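Putative aspartyl-tRNA synthetase (Leishmania major, PDB 6OD8) probably catalyses the ATP-dependent attachment of L-aspartate to tRNA(Asp), releasing AMP and diphosphate, as a class II aminoacyl-tRNA synthetase. Local coordinates at residues T309-L314 against G529-V534. Residues are numbered along the deposited sequence; the frame is centred on the assembly and turned at random.
Sequences TEFVGL and GLERVV
V312 is gripped through both its backbone polar groups by the first turn of helix 530-538, and this is the tight part of the contact. V312 O accepts L530 N at 2.9 Å. That bond is almost straight (173° at the hydrogen). V312 N gives a hydrogen bond to E531 OE1 at 3.1 Å, on the syn lone pair of the carboxylate. The carboxylate thus accepts an amide that a longer neighbouring strand could have met, just where strand 523-529 gives way to the helix. The E531 chain bends at chi2 (89°), which turns the acid back to the strand. E531 OE1 also lies 3.2 Å from F311 CB. One step further along, G313 and G529 form an antiparallel non-hydrogen-bonded pair, and G529 is the helix N-cap.

The buried apolar side is less close. V312 and L530 lie side by side and point the same way, with CG1 of V312 3.9 Å from CD2 of L530. CD1 of L314 meets CD1 of L530 more loosely, at 4.2 Å. Q224, V227 and C228 of helix 215-237 pack on L530. H244 of the second subunit touches both V312 and L530.

The F311 ring is the looser end, and the residue is partly exposed. CE1 of the F311 ring is 4.2 Å from CA of G529, which sits at the ring edge. OE1 of E531 is also at the edge, near the ring plane, so neither covers a face. R532 is partly exposed too, and forms a salt bridge with E480.

Strand 310-314 and the start of the helix, 530-534, run at 84° to each other. This is the meeting of motif 2 and motif 3 in the largely antiparallel catalytic fold of class II synthetases. In related aspartyl enzymes the residues equivalent to F311 and R532 sandwich the adenine of ATP, an arrangement consistent with that site.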
loop_
_atom_site.group_PDB
_atom_site.type_symbol
_atom_site.label_atom_id
_atom_site.label_comp_id
_atom_site.label_asym_id
_atom_site.label_seq_id
_atom_site.Cartn_x
_atom_site.Cartn_y
_atom_site.Cartn_z
ATOM N N THR A 309 -7.534 11.074 -14.089
ATOM C CA THR A 309 -8.561 11.487 -13.142
ATOM C C THR A 309 -8.515 10.665 -11.860
ATOM O O THR A 309 -8.998 11.118 -10.816
ATOM C CB THR A 309 -9.943 11.389 -13.777
ATOM O OG1 THR A 309 -10.131 10.073 -14.291
ATOM C CG2 THR A 309 -10.065 12.386 -14.922
ATOM N N GLU A 310 -7.977 9.458 -11.931
ATOM C CA GLU A 310 -7.723 8.660 -10.754
ATOM C C GLU A 310 -6.289 8.200 -10.851
ATOM O O GLU A 310 -5.873 7.699 -11.904
ATOM C CB GLU A 310 -8.675 7.440 -10.677
ATOM C CG GLU A 310 -8.244 6.487 -9.568
ATOM C CD GLU A 310 -9.229 5.334 -9.309
ATOM O OE1 GLU A 310 -10.268 5.234 -10.001
ATOM O OE2 GLU A 310 -8.954 4.535 -8.393
ATOM N N PHE A 311 -5.531 8.355 -9.771
ATOM C CA PHE A 311 -4.200 7.750 -9.768
ATOM C C PHE A 311 -3.855 7.346 -8.338
ATOM O O PHE A 311 -4.744 7.143 -7.501
ATOM C CB PHE A 311 -3.177 8.678 -10.457
ATOM C CG PHE A 311 -3.078 10.053 -9.865
ATOM C CD1 PHE A 311 -1.974 10.406 -9.091
ATOM C CD2 PHE A 311 -4.059 11.008 -10.117
ATOM C CE1 PHE A 311 -1.849 11.699 -8.565
ATOM C CE2 PHE A 311 -3.952 12.298 -9.587
ATOM C CZ PHE A 311 -2.842 12.641 -8.813
ATOM N N VAL A 312 -2.572 7.159 -8.075
ATOM C CA VAL A 312 -2.109 6.613 -6.805
ATOM C C VAL A 312 -1.140 7.604 -6.191
ATOM O O VAL A 312 -0.165 8.015 -6.842
ATOM C CB VAL A 312 -1.424 5.241 -6.961
ATOM C CG1 VAL A 312 -0.847 4.805 -5.600
ATOM C CG2 VAL A 312 -2.400 4.190 -7.551
ATOM N N GLY A 313 -1.416 7.992 -4.947
ATOM C CA GLY A 313 -0.565 8.912 -4.216
ATOM C C GLY A 313 0.298 8.186 -3.197
ATOM O O GLY A 313 -0.170 7.295 -2.488
ATOM N N LEU A 314 1.563 8.582 -3.143
ATOM C CA LEU A 314 2.511 8.141 -2.130
ATOM C C LEU A 314 2.695 9.340 -1.210
ATOM O O LEU A 314 3.280 10.351 -1.619
ATOM C CB LEU A 314 3.827 7.720 -2.782
ATOM C CG LEU A 314 3.772 6.837 -4.031
ATOM C CD1 LEU A 314 5.169 6.569 -4.606
ATOM C CD2 LEU A 314 3.117 5.464 -3.664
ATOM N N GLY A 529 2.991 11.478 -7.006
ATOM C CA GLY A 529 2.189 10.629 -7.885
ATOM C C GLY A 529 2.935 9.398 -8.377
ATOM O O GLY A 529 4.019 9.512 -8.966
ATOM N N LEU A 530 2.377 8.204 -8.148
ATOM C CA LEU A 530 3.117 6.980 -8.459
ATOM C C LEU A 530 3.306 6.806 -9.966
ATOM O O LEU A 530 4.424 6.572 -10.438
ATOM C CB LEU A 530 2.380 5.768 -7.869
ATOM C CG LEU A 530 2.870 4.402 -8.385
ATOM C CD1 LEU A 530 4.266 4.149 -7.898
ATOM C CD2 LEU A 530 1.905 3.283 -7.920
ATOM N N GLU A 531 2.208 6.874 -10.726
ATOM C CA GLU A 531 2.291 6.754 -12.177
ATOM C C GLU A 531 3.195 7.836 -12.765
ATOM O O GLU A 531 3.968 7.566 -13.688
ATOM C CB GLU A 531 0.891 6.836 -12.782
ATOM C CG GLU A 531 -0.065 5.763 -12.235
ATOM C CD GLU A 531 -0.831 6.200 -10.980
ATOM O OE1 GLU A 531 -0.407 7.156 -10.283
ATOM O OE2 GLU A 531 -1.882 5.589 -10.727
ATOM N N ARG A 532 3.110 9.066 -12.247
ATOM C CA ARG A 532 3.953 10.140 -12.797
ATOM C C ARG A 532 5.429 9.915 -12.487
ATOM O O ARG A 532 6.293 10.194 -13.320
ATOM C CB ARG A 532 3.510 11.510 -12.266
ATOM C CG ARG A 532 2.300 12.082 -12.974
ATOM C CD ARG A 532 2.674 12.616 -14.350
ATOM N NE ARG A 532 3.204 13.981 -14.283
ATOM C CZ ARG A 532 3.886 14.572 -15.262
ATOM N NH1 ARG A 532 4.152 13.919 -16.390
ATOM N NH2 ARG A 532 4.317 15.815 -15.103
ATOM N N VAL A 533 5.754 9.404 -11.303
ATOM C CA VAL A 533 7.164 9.167 -11.045
ATOM C C VAL A 533 7.702 8.065 -11.960
ATOM O O VAL A 533 8.804 8.194 -12.495
ATOM C CB VAL A 533 7.414 8.914 -9.538
ATOM C CG1 VAL A 533 7.153 7.484 -9.128
ATOM C CG2 VAL A 533 8.841 9.333 -9.176
ATOM N N VAL A 534 6.916 7.009 -12.221
ATOM C CA VAL A 534 7.369 5.968 -13.153
ATOM C C VAL A 534 7.519 6.554 -14.547
ATOM O O VAL A 534 8.507 6.300 -15.245
ATOM C CB VAL A 534 6.407 4.753 -13.151
ATOM C CG1 VAL A 534 6.779 3.760 -14.281
ATOM C CG2 VAL A 534 6.424 4.057 -11.819
#